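Side-chain contacts in beta-lactamase/D-alanine Carboxypeptidase (Yersinia pestis, PDB 3RJU), which probably hydrolyses beta-lactams or D-alanyl peptides by way of an active-site serine, as serine beta-lactamases and D-alanine carboxypeptidases do: residues Glu70-Leu75 / Val81-Pro86; Leu109-His114 / Asp165-Ala170; Met193-Leu198 / Ala202-Arg207; Gly42-Gln45 / Arg51-Pro54. All blocks are in the same frame, centred on the assembly; numbering follows the deposited sequence. Where two conformers were deposited one is given.

Contact 1. Residues Glu70-Leu75 / Val81-Pro86; sequences EIMVKL and VKLTDP
A fully extended first torsion (chi1 -179°) and a bend at chi3 (62°) carry the selenium and methyl of selenomethionine Met72 across to Leu83, while the -57° chi1 of Val81 turns CG2 onto the same helix. The setting is the C-terminal part of helix 64-77, in the helical region of a serine beta-lactamase-type fold; the chain, having left the helix, comes back beside it at Val81 to Leu83 before turning away. Met72 and Leu83 cross at about a right angle: CE of Met72 lies 3.9 Å from CG of Leu83, and CG of Met72 4.0 Å from CD1 of Leu83. CG2 of Val81 lies 4.0 Å from CB of Leu75 and 3.8 Å from the carbonyl O of Met72. Met72 also meets Leu167 and Leu171 of helix 162-175, and Val81 meets Ala174, so both belong to a core shared by the two helices. Lys82 to Asp85 form a type I turn. The carboxylate of Asp85 accepts from the backbone of Lys82, N to OD2 2.9 Å, from above the carboxylate plane. Polar contact between the segments is slight: Val81 N gives a weak bond to Leu75 O, 3.4 Å long.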
loop_
_atom_site.group_PDB
_atom_site.type_symbol
_atom_site.label_atom_id
_atom_site.label_comp_id
_atom_site.label_asym_id
_atom_site.label_seq_id
_atom_site.Cartn_x
_atom_site.Cartn_y
_atom_site.Cartn_z
ATOM N N GLU A 70 6.190 4.217 -5.898
ATOM C CA GLU A 70 6.315 5.648 -6.175
ATOM C C GLU A 70 7.785 6.077 -6.184
ATOM O O GLU A 70 8.249 6.763 -7.099
ATOM C CB GLU A 70 5.560 6.491 -5.130
ATOM C CG GLU A 70 5.841 8.000 -5.300
ATOM C CD GLU A 70 4.986 8.915 -4.458
ATOM O OE1 GLU A 70 4.328 8.426 -3.561
ATOM O OE2 GLU A 70 5.015 10.156 -4.683
ATOM N N ILE A 71 8.514 5.676 -5.151
ATOM C CA ILE A 71 9.937 5.972 -5.064
ATOM C C ILE A 71 10.713 5.366 -6.229
ATOM O O ILE A 71 11.572 6.037 -6.816
ATOM C CB ILE A 71 10.508 5.555 -3.693
ATOM C CG1 ILE A 71 9.898 6.456 -2.610
ATOM C CG2 ILE A 71 12.049 5.636 -3.672
ATOM C CD1 ILE A 71 10.178 5.999 -1.197
HETATM N N MSE A 72 10.416 4.118 -6.583
HETATM C CA MSE A 72 11.063 3.507 -7.740
HETATM C C MSE A 72 10.811 4.336 -9.009
HETATM O O MSE A 72 11.731 4.626 -9.771
HETATM C CB MSE A 72 10.578 2.076 -7.949
HETATM C CG MSE A 72 11.243 1.383 -9.137
HETATM SE SE MSE A 72 10.439 -0.356 -9.498
HETATM C CE MSE A 72 8.634 0.260 -9.925
ATOM N N VAL A 73 9.561 4.730 -9.230
ATOM C CA VAL A 73 9.215 5.504 -10.420
ATOM C C VAL A 73 9.927 6.867 -10.415
ATOM O O VAL A 73 10.451 7.318 -11.446
ATOM C CB VAL A 73 7.681 5.650 -10.537
ATOM C CG1 VAL A 73 7.287 6.737 -11.523
ATOM C CG2 VAL A 73 7.066 4.306 -10.917
ATOM N N LYS A 74 9.968 7.525 -9.260
ATOM C CA LYS A 74 10.661 8.800 -9.181
ATOM C C LYS A 74 12.162 8.655 -9.419
ATOM O O LYS A 74 12.753 9.435 -10.188
ATOM C CB LYS A 74 10.356 9.507 -7.864
ATOM C CG LYS A 74 8.919 10.008 -7.831
ATOM C CD LYS A 74 8.558 10.609 -6.514
ATOM C CE LYS A 74 7.332 11.496 -6.669
ATOM N NZ LYS A 74 6.941 12.026 -5.348
ATOM N N LEU A 75 12.776 7.630 -8.827
ATOM C CA LEU A 75 14.205 7.395 -9.064
ATOM C C LEU A 75 14.494 7.022 -10.523
ATOM O O LEU A 75 15.554 7.355 -11.059
ATOM C CB LEU A 75 14.753 6.314 -8.117
ATOM C CG LEU A 75 14.861 6.721 -6.646
ATOM C CD1 LEU A 75 15.356 5.526 -5.823
ATOM C CD2 LEU A 75 15.778 7.914 -6.459
ATOM N N VAL A 81 17.657 4.634 -11.199
ATOM C CA VAL A 81 17.413 3.219 -11.512
ATOM C C VAL A 81 16.662 3.141 -12.817
ATOM O O VAL A 81 16.202 4.161 -13.329
ATOM C CB VAL A 81 16.574 2.476 -10.431
ATOM C CG1 VAL A 81 17.235 2.566 -9.066
ATOM C CG2 VAL A 81 15.119 2.984 -10.391
ATOM N N LYS A 82 16.554 1.928 -13.348
ATOM C CA LYS A 82 15.613 1.609 -14.417
ATOM C C LYS A 82 14.703 0.507 -13.892
ATOM O O LYS A 82 15.163 -0.378 -13.151
ATOM C CB LYS A 82 16.346 1.100 -15.655
ATOM C CG LYS A 82 17.235 2.124 -16.324
ATOM C CD LYS A 82 17.936 1.468 -17.493
ATOM C CE LYS A 82 18.737 2.455 -18.317
ATOM N NZ LYS A 82 19.363 1.760 -19.486
ATOM N N LEU A 83 13.426 0.545 -14.269
ATOM C CA LEU A 83 12.498 -0.517 -13.883
ATOM C C LEU A 83 13.002 -1.885 -14.315
ATOM O O LEU A 83 12.670 -2.906 -13.704
ATOM C CB LEU A 83 11.107 -0.287 -14.465
ATOM C CG LEU A 83 10.144 0.467 -13.540
ATOM C CD1 LEU A 83 10.703 1.808 -13.097
ATOM C CD2 LEU A 83 8.802 0.617 -14.232
ATOM N N THR A 84 13.791 -1.911 -15.382
ATOM C CA THR A 84 14.300 -3.167 -15.926
ATOM C C THR A 84 15.634 -3.625 -15.316
ATOM O O THR A 84 16.176 -4.664 -15.708
ATOM C CB THR A 84 14.452 -3.061 -17.439
ATOM O OG1 THR A 84 15.160 -1.859 -17.741
ATOM C CG2 THR A 84 13.080 -3.013 -18.109
ATOM N N ASP A 85 16.174 -2.867 -14.363
ATOM C CA ASP A 85 17.446 -3.263 -13.757
ATOM C C ASP A 85 17.274 -4.580 -13.034
ATOM O O ASP A 85 16.317 -4.765 -12.274
ATOM C CB ASP A 85 17.902 -2.258 -12.702
ATOM C CG ASP A 85 18.480 -0.996 -13.298
ATOM O OD1 ASP A 85 18.867 -1.014 -14.484
ATOM O OD2 ASP A 85 18.561 0.009 -12.563
ATOM N N PRO A 86 18.215 -5.494 -13.232
ATOM C CA PRO A 86 18.241 -6.698 -12.387
ATOM C C PRO A 86 18.417 -6.321 -10.919
ATOM O O PRO A 86 19.184 -5.402 -10.606
ATOM C CB PRO A 86 19.483 -7.428 -12.882
ATOM C CG PRO A 86 19.614 -6.989 -14.320
ATOM C CD PRO A 86 19.214 -5.543 -14.320
#

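Contact 2. Residues Leu109-His114 / Asp165-Ala170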
loop_
_atom_site.group_PDB
_atom_site.type_symbol
_atom_site.label_atom_id
_atom_site.label_comp_id
_atom_site.label_asym_id
_atom_site.label_seq_id
_atom_site.Cartn_x
_atom_site.Cartn_y
_atom_site.Cartn_z
ATOM N N LEU A 109 11.038 -4.264 -11.832
ATOM C CA LEU A 109 9.656 -4.376 -12.294
ATOM C C LEU A 109 8.962 -5.633 -11.767
ATOM O O LEU A 109 7.764 -5.605 -11.426
ATOM C CB LEU A 109 9.618 -4.345 -13.830
ATOM C CG LEU A 109 8.262 -4.638 -14.460
ATOM C CD1 LEU A 109 7.248 -3.562 -14.025
ATOM C CD2 LEU A 109 8.378 -4.691 -15.979
ATOM N N HIS A 110 9.695 -6.742 -11.727
ATOM C CA HIS A 110 9.119 -8.000 -11.253
ATOM C C HIS A 110 8.815 -7.920 -9.760
ATOM O O HIS A 110 7.795 -8.432 -9.303
ATOM C CB HIS A 110 10.037 -9.195 -11.541
ATOM C CG HIS A 110 10.306 -9.408 -12.997
ATOM N ND1 HIS A 110 11.581 -9.406 -13.528
ATOM C CD2 HIS A 110 9.460 -9.624 -14.036
ATOM C CE1 HIS A 110 11.509 -9.625 -14.833
ATOM N NE2 HIS A 110 10.233 -9.744 -15.169
ATOM N N LEU A 111 9.715 -7.312 -8.994
ATOM C CA LEU A 111 9.457 -7.162 -7.564
ATOM C C LEU A 111 8.200 -6.320 -7.363
ATOM O O LEU A 111 7.372 -6.627 -6.498
ATOM C CB LEU A 111 10.647 -6.489 -6.868
ATOM C CG LEU A 111 12.002 -7.191 -7.024
ATOM C CD1 LEU A 111 13.093 -6.279 -6.445
ATOM C CD2 LEU A 111 12.009 -8.547 -6.344
ATOM N N ALA A 112 8.058 -5.245 -8.139
ATOM C CA ALA A 112 6.940 -4.314 -7.937
ATOM C C ALA A 112 5.583 -4.869 -8.367
ATOM O O ALA A 112 4.533 -4.462 -7.855
ATOM C CB ALA A 112 7.213 -2.980 -8.654
ATOM N N SER A 113 5.602 -5.778 -9.335
ATOM C CA SER A 113 4.380 -6.356 -9.893
ATOM C C SER A 113 4.069 -7.786 -9.376
ATOM O O SER A 113 3.150 -8.444 -9.875
ATOM C CB SER A 113 4.461 -6.391 -11.423
ATOM O OG SER A 113 5.569 -7.184 -11.860
ATOM N N HIS A 114 4.832 -8.264 -8.394
ATOM C CA HIS A 114 4.601 -9.586 -7.785
ATOM C C HIS A 114 4.885 -10.762 -8.724
ATOM O O HIS A 114 4.352 -11.876 -8.543
ATOM C CB HIS A 114 3.179 -9.706 -7.191
ATOM C CG HIS A 114 2.861 -8.625 -6.211
ATOM N ND1 HIS A 114 3.463 -8.526 -4.967
ATOM C CD2 HIS A 114 2.025 -7.567 -6.311
ATOM C CE1 HIS A 114 2.998 -7.456 -4.343
ATOM N NE2 HIS A 114 2.127 -6.857 -5.139
ATOM N N ASP A 165 10.291 -5.635 0.129
ATOM C CA ASP A 165 11.362 -5.143 0.992
ATOM C C ASP A 165 12.724 -5.225 0.284
ATOM O O ASP A 165 13.560 -4.321 0.424
ATOM C CB ASP A 165 11.324 -5.860 2.337
ATOM C CG ASP A 165 10.083 -5.504 3.115
ATOM O OD1 ASP A 165 9.793 -4.285 3.168
ATOM O OD2 ASP A 165 9.393 -6.420 3.621
ATOM N N LEU A 166 12.935 -6.282 -0.499
ATOM C CA LEU A 166 14.126 -6.321 -1.353
ATOM C C LEU A 166 14.146 -5.129 -2.322
ATOM O O LEU A 166 15.199 -4.576 -2.595
ATOM C CB LEU A 166 14.238 -7.640 -2.126
ATOM C CG LEU A 166 14.533 -8.875 -1.257
ATOM C CD1 LEU A 166 14.346 -10.165 -2.058
ATOM C CD2 LEU A 166 15.939 -8.821 -0.644
ATOM N N LEU A 167 12.986 -4.749 -2.846
ATOM C CA LEU A 167 12.899 -3.580 -3.712
ATOM C C LEU A 167 13.341 -2.323 -2.965
ATOM O O LEU A 167 14.132 -1.521 -3.485
ATOM C CB LEU A 167 11.481 -3.405 -4.251
ATOM C CG LEU A 167 11.226 -2.189 -5.140
ATOM C CD1 LEU A 167 12.178 -2.147 -6.345
ATOM C CD2 LEU A 167 9.759 -2.171 -5.594
ATOM N N ALA A 168 12.840 -2.141 -1.745
ATOM C CA ALA A 168 13.228 -0.973 -0.955
ATOM C C ALA A 168 14.729 -0.983 -0.735
ATOM O O ALA A 168 15.367 0.058 -0.855
ATOM C CB ALA A 168 12.502 -0.944 0.393
ATOM N N ASP A 169 15.286 -2.161 -0.446
ATOM C CA ASP A 169 16.736 -2.296 -0.245
ATOM C C ASP A 169 17.493 -1.829 -1.501
ATOM O O ASP A 169 18.527 -1.129 -1.417
ATOM C CB ASP A 169 17.134 -3.748 0.030
ATOM C CG ASP A 169 16.486 -4.333 1.296
ATOM O OD1 ASP A 169 16.016 -3.575 2.183
ATOM O OD2 ASP A 169 16.457 -5.579 1.403
ATOM N N ALA A 170 16.998 -2.247 -2.660
ATOM C CA ALA A 170 17.656 -1.928 -3.920
ATOM C C ALA A 170 17.597 -0.428 -4.178
ATOM O O ALA A 170 18.580 0.182 -4.614
ATOM C CB ALA A 170 16.990 -2.697 -5.067
#
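Leu111 lays its CD1 methyl against the root of Leu167, 3.8 Å from the CA and 4.0 Å from the CB of that residue. Two helices of the helical region of this serine beta-lactamase-type fold meet here, 108-113 and 162-175; their local axes pass 9.5 Å apart and run at 140°, closer to antiparallel than to perpendicular. Leu111 and Leu167 both point across the gap. Leu111 touches mainly with its CD1 methyl, its CB also nearing CB of Leu167, whereas Leu167, its CG anti to the backbone N (chi1 178°), offers CB to Leu111 and swings CD2 over to the CB of Ala112, 4.1 Å away. The small side chain of Ala112 also meets Ser69 of helix 64-77, and Leu167 touches Thr68, so a third helix closes the cluster. Between the segments there is packing but no hydrogen bond. Hydrogen bonds gather at the end of helix 108-113, where His114 takes a positive phi in a Schellman motif; its ring stacks on Tyr159. Just before it, Ser113 folds its hydroxyl back one turn: N and OG of Ser113 both bond to Leu109 O, approaching from opposite faces of the carbonyl plane, with OG at 2.7 Å from that oxygen.

Contact 3. Residues Met193-Leu198 / Ala202-Arg207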
loop_
_atom_site.group_PDB
_atom_site.type_symbol
_atom_site.label_atom_id
_atom_site.label_comp_id
_atom_site.label_asym_id
_atom_site.label_seq_id
_atom_site.Cartn_x
_atom_site.Cartn_y
_atom_site.Cartn_z
HETATM N N MSE A 193 3.568 15.518 5.162
HETATM C CA MSE A 193 2.990 14.372 5.863
HETATM C C MSE A 193 3.827 14.104 7.106
HETATM O O MSE A 193 4.688 13.198 7.135
HETATM C CB MSE A 193 2.966 13.152 4.953
HETATM C CG MSE A 193 2.060 13.358 3.717
HETATM SE SE MSE A 193 2.370 12.053 2.305
HETATM C CE MSE A 193 1.593 10.524 3.183
ATOM N N LYS A 194 3.566 14.913 8.125
ATOM C CA LYS A 194 4.443 15.039 9.276
ATOM C C LYS A 194 4.305 13.864 10.217
ATOM O O LYS A 194 5.076 13.745 11.164
ATOM C CB LYS A 194 4.109 16.316 10.034
ATOM C CG LYS A 194 2.647 16.342 10.450
ATOM C CD LYS A 194 2.204 17.655 11.061
ATOM C CE LYS A 194 0.698 17.629 11.314
ATOM N NZ LYS A 194 0.195 18.938 11.831
ATOM N N ASN A 195 3.314 13.010 9.974
ATOM C CA ASN A 195 3.147 11.826 10.814
ATOM C C ASN A 195 3.289 10.515 10.057
ATOM O O ASN A 195 2.790 9.482 10.502
ATOM C CB ASN A 195 1.795 11.875 11.535
ATOM C CG ASN A 195 1.798 12.844 12.685
ATOM O OD1 ASN A 195 2.680 12.793 13.530
ATOM N ND2 ASN A 195 0.836 13.761 12.701
ATOM N N THR A 196 3.960 10.558 8.908
ATOM C CA THR A 196 4.114 9.373 8.068
ATOM C C THR A 196 5.562 8.905 8.174
ATOM O O THR A 196 6.491 9.633 7.796
ATOM C CB THR A 196 3.695 9.655 6.606
ATOM O OG1 THR A 196 2.310 10.041 6.576
ATOM C CG2 THR A 196 3.894 8.417 5.715
ATOM N N THR A 197 5.756 7.706 8.721
ATOM C CA THR A 197 7.061 7.345 9.245
ATOM C C THR A 197 7.190 5.840 9.463
ATOM O O THR A 197 6.186 5.142 9.598
ATOM C CB THR A 197 7.318 8.074 10.595
ATOM O OG1 THR A 197 8.642 7.787 11.058
ATOM C CG2 THR A 197 6.302 7.651 11.666
ATOM N N LEU A 198 8.433 5.354 9.481
ATOM C CA LEU A 198 8.764 3.990 9.872
ATOM C C LEU A 198 9.362 3.984 11.269
ATOM O O LEU A 198 9.647 2.927 11.835
ATOM C CB LEU A 198 9.783 3.389 8.900
ATOM C CG LEU A 198 9.290 3.179 7.472
ATOM C CD1 LEU A 198 10.461 3.113 6.483
ATOM C CD2 LEU A 198 8.395 1.940 7.381
ATOM N N ALA A 202 7.489 8.600 20.658
ATOM C CA ALA A 202 6.537 8.286 21.721
ATOM C C ALA A 202 5.243 9.085 21.562
ATOM O O ALA A 202 4.146 8.554 21.778
ATOM C CB ALA A 202 7.161 8.559 23.099
ATOM N N GLU A 203 5.374 10.355 21.192
ATOM C CA GLU A 203 4.213 11.233 21.011
ATOM C C GLU A 203 3.334 10.718 19.867
ATOM O O GLU A 203 2.101 10.834 19.919
ATOM C CB GLU A 203 4.661 12.677 20.752
ATOM C CG GLU A 203 3.529 13.699 20.716
ATOM C CD GLU A 203 2.788 13.712 19.394
ATOM O OE1 GLU A 203 3.410 13.356 18.359
ATOM O OE2 GLU A 203 1.585 14.080 19.392
ATOM N N GLN A 204 3.951 10.145 18.836
ATOM C CA GLN A 204 3.174 9.561 17.755
ATOM C C GLN A 204 2.532 8.256 18.196
ATOM O O GLN A 204 1.338 8.034 17.972
ATOM C CB GLN A 204 4.061 9.361 16.510
ATOM C CG GLN A 204 4.417 10.697 15.872
ATOM C CD GLN A 204 5.505 10.599 14.813
ATOM O OE1 GLN A 204 6.465 9.835 14.952
ATOM N NE2 GLN A 204 5.352 11.370 13.745
ATOM N N CYS A 205 3.313 7.405 18.847
ATOM C CA CYS A 205 2.797 6.121 19.316
ATOM C C CYS A 205 1.558 6.212 20.222
ATOM O O CYS A 205 0.659 5.363 20.141
ATOM C CB CYS A 205 3.900 5.308 19.983
ATOM S SG CYS A 205 5.060 4.577 18.763
ATOM N N LYS A 206 1.496 7.235 21.066
ATOM C CA LYS A 206 0.346 7.376 21.961
ATOM C C LYS A 206 -0.942 7.593 21.171
ATOM O O LYS A 206 -2.033 7.368 21.695
ATOM C CB LYS A 206 0.545 8.524 22.965
ATOM C CG LYS A 206 0.441 9.878 22.321
ATOM C CD LYS A 206 0.467 11.033 23.314
ATOM C CE LYS A 206 0.380 12.347 22.550
ATOM N NZ LYS A 206 0.694 13.522 23.424
ATOM N N ARG A 207 -0.810 8.023 19.913
ATOM C CA ARG A 207 -1.966 8.269 19.047
ATOM C C ARG A 207 -2.331 7.074 18.175
ATOM O O ARG A 207 -3.309 7.132 17.429
ATOM C CB ARG A 207 -1.737 9.510 18.168
ATOM C CG ARG A 207 -1.624 10.807 18.968
ATOM C CD ARG A 207 -1.469 12.017 18.039
ATOM N NE ARG A 207 -0.072 12.311 17.699
ATOM C CZ ARG A 207 0.416 12.383 16.465
ATOM N NH1 ARG A 207 -0.360 12.158 15.411
ATOM N NH2 ARG A 207 1.695 12.701 16.285
HETATM O O HOH W 1 7.151 11.514 11.488
#
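Asn195, Arg207 and Gln204 make the tight side of this contact, with the Asn195 amide oxygen held by two donors. NH2 of Arg207 gives an almost straight bond (176°) to OD1 of Asn195, 2.9 Å away; the acceptor lies in the guanidinium plane, yet the donor sits above the carbonyl plane. NE2 of Gln204 takes the other approach, in the carbonyl plane and on a lone pair, 3.0 Å from the same OD1. The guanidinium and amide planes stand 61° apart; one donor in the carbonyl plane and one above it can both reach OD1. Arg207, bent at chi3 (-88°), also grips the carboxylate of Glu203 side-on, NH2 to OE1 at 2.8 Å and NE to OE2, and its NH1 reaches Asp55 O. The frame is a type I turn, Met193 to Thr196, facing short helix 202-205, whose Cys205 forms a disulfide with Cys217; both lie in the connection between helix 179-191 and strand 230-231. Toward the other flank the fit slackens. A water bridges Lys194 O, at 3.1 Å, and NE2 of Gln204, at 2.9 Å. OE1 of Gln204 bonds to Thr201 N and comes nearest the facing segment at CG2 of Thr197, 3.9 Å off.

Contact 4. Residues Gly42-Gln45 / Arg51-Pro54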
loop_
_atom_site.group_PDB
_atom_site.type_symbol
_atom_site.label_atom_id
_atom_site.label_comp_id
_atom_site.label_asym_id
_atom_site.label_seq_id
_atom_site.Cartn_x
_atom_site.Cartn_y
_atom_site.Cartn_z
ATOM N N GLY A 42 -16.563 5.165 15.894
ATOM C CA GLY A 42 -16.062 4.213 16.860
ATOM C C GLY A 42 -15.028 4.795 17.795
ATOM O O GLY A 42 -15.110 5.960 18.184
ATOM N N GLU A 43 -14.041 3.969 18.143
ATOM C CA GLU A 43 -13.127 4.282 19.233
ATOM C C GLU A 43 -11.701 4.014 18.820
ATOM O O GLU A 43 -11.446 3.107 18.027
ATOM C CB GLU A 43 -13.437 3.377 20.424
ATOM C CG GLU A 43 -14.870 3.319 20.837
ATOM C CD GLU A 43 -15.061 2.282 21.919
ATOM O OE1 GLU A 43 -15.053 1.062 21.622
ATOM O OE2 GLU A 43 -15.196 2.699 23.074
ATOM N N THR A 44 -10.772 4.773 19.384
ATOM C CA THR A 44 -9.349 4.569 19.109
ATOM C C THR A 44 -8.736 3.422 19.919
ATOM O O THR A 44 -7.614 3.027 19.666
ATOM C CB THR A 44 -8.530 5.847 19.346
ATOM O OG1 THR A 44 -8.695 6.258 20.706
ATOM C CG2 THR A 44 -8.975 6.978 18.411
ATOM N N GLN A 45 -9.462 2.927 20.920
ATOM C CA GLN A 45 -9.096 1.711 21.646
ATOM C C GLN A 45 -10.399 1.110 22.163
ATOM O O GLN A 45 -11.301 1.854 22.542
ATOM C CB GLN A 45 -8.156 2.018 22.820
ATOM C CG GLN A 45 -6.921 2.838 22.453
ATOM C CD GLN A 45 -5.923 2.984 23.599
ATOM O OE1 GLN A 45 -5.931 2.200 24.552
ATOM N NE2 GLN A 45 -5.052 3.988 23.501
ATOM N N ARG A 51 -13.361 9.088 19.727
ATOM C CA ARG A 51 -13.476 8.981 18.267
ATOM C C ARG A 51 -12.132 9.203 17.555
ATOM O O ARG A 51 -11.340 10.036 17.984
ATOM C CB ARG A 51 -14.479 10.012 17.754
ATOM C CG ARG A 51 -14.880 9.784 16.320
ATOM C CD ARG A 51 -16.346 9.431 16.256
ATOM N NE ARG A 51 -17.159 10.643 16.271
ATOM C CZ ARG A 51 -18.457 10.668 16.549
ATOM N NH1 ARG A 51 -19.116 11.821 16.537
ATOM N NH2 ARG A 51 -19.094 9.544 16.850
ATOM N N PRO A 52 -11.867 8.452 16.469
ATOM C CA PRO A 52 -10.631 8.722 15.714
ATOM C C PRO A 52 -10.602 10.152 15.186
ATOM O O PRO A 52 -11.664 10.746 14.919
ATOM C CB PRO A 52 -10.703 7.726 14.545
ATOM C CG PRO A 52 -11.524 6.575 15.105
ATOM C CD PRO A 52 -12.592 7.283 15.941
ATOM N N ARG A 53 -9.395 10.696 15.054
ATOM C CA ARG A 53 -9.181 12.081 14.655
ATOM C C ARG A 53 -8.341 12.127 13.392
ATOM O O ARG A 53 -7.726 11.125 13.019
ATOM C CB ARG A 53 -8.445 12.851 15.754
ATOM C CG ARG A 53 -9.167 12.909 17.090
ATOM C CD ARG A 53 -8.337 13.693 18.090
ATOM N NE ARG A 53 -8.062 15.043 17.597
ATOM C CZ ARG A 53 -6.905 15.684 17.747
ATOM N NH1 ARG A 53 -5.896 15.105 18.389
ATOM N NH2 ARG A 53 -6.760 16.909 17.254
ATOM N N PRO A 54 -8.304 13.297 12.736
ATOM C CA PRO A 54 -7.462 13.448 11.538
ATOM C C PRO A 54 -6.014 13.059 11.794
ATOM O O PRO A 54 -5.319 12.621 10.872
ATOM C CB PRO A 54 -7.534 14.954 11.244
ATOM C CG PRO A 54 -8.904 15.358 11.773
ATOM C CD PRO A 54 -9.098 14.513 13.025
HETATM O O HOH W 2 -17.536 7.431 18.971
#
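Thr44 and Pro52 touch through a methyl group and a ring: CG2 of Thr44 sits 3.6 Å from CA of Pro52 and 4.2 Å from its CG. Beside them, Gly42 O faces the junction of Arg51 and Pro52. It takes a CA-H...O contact from CA of Arg51 at 3.4 Å, with an angle of 158° at the hydrogen, and lies 3.6 Å from CD of the proline ring. No hydrogen bond links the two segments directly; carbon contacts do most of the joining. On the outer side a water donates to the same Gly42 O, 2.9 Å away, and is only weakly linked to NH2 of Arg51, whose chain bends at chi2 and chi3 to bring the guanidinium round. The two segments are the legs of a loop that leaves strand 35-42, an outermost strand of the antiparallel sheet of this serine beta-lactamase-type fold, and returns toward strand 58-59. Gly42 ends the strand with a positive phi. Farther out, the loop's tip is tied to its first leg: the Glu43 carboxylate accepts from the backbone N of Gly47 and of Asn49, one oxygen to each. With OG1 at a chi1 of 59°, Thr44 keeps CG2 for the proline while its hydroxyl bonds to ND2 of Asn48. The ring of Pro52 also touches Met209.

Along the chain the order is contact 4, contact 1, contact 2, contact 3, each closing before the next opens. Contacts 1 and 2, centres 9 Å apart, form one continuous core: Leu83 O probably accepts a hydrogen bond from Leu109 N at 2.8 Å, and CE of Met72 packs on CB of Ala112. Helices 108-113 and 162-175 thereby pack against helix 64-77, at whose start lie the probable SxxK serine and lysine, Ser62 and Lys65. Contacts 3 and 4 are surface contacts, loop against short helix and loop against loop, with centres 15 Å apart and no touch. Contact 4, beside the main sheet's edge, lies about 37 Å from contact 1, centre to centre, across the chain's centre.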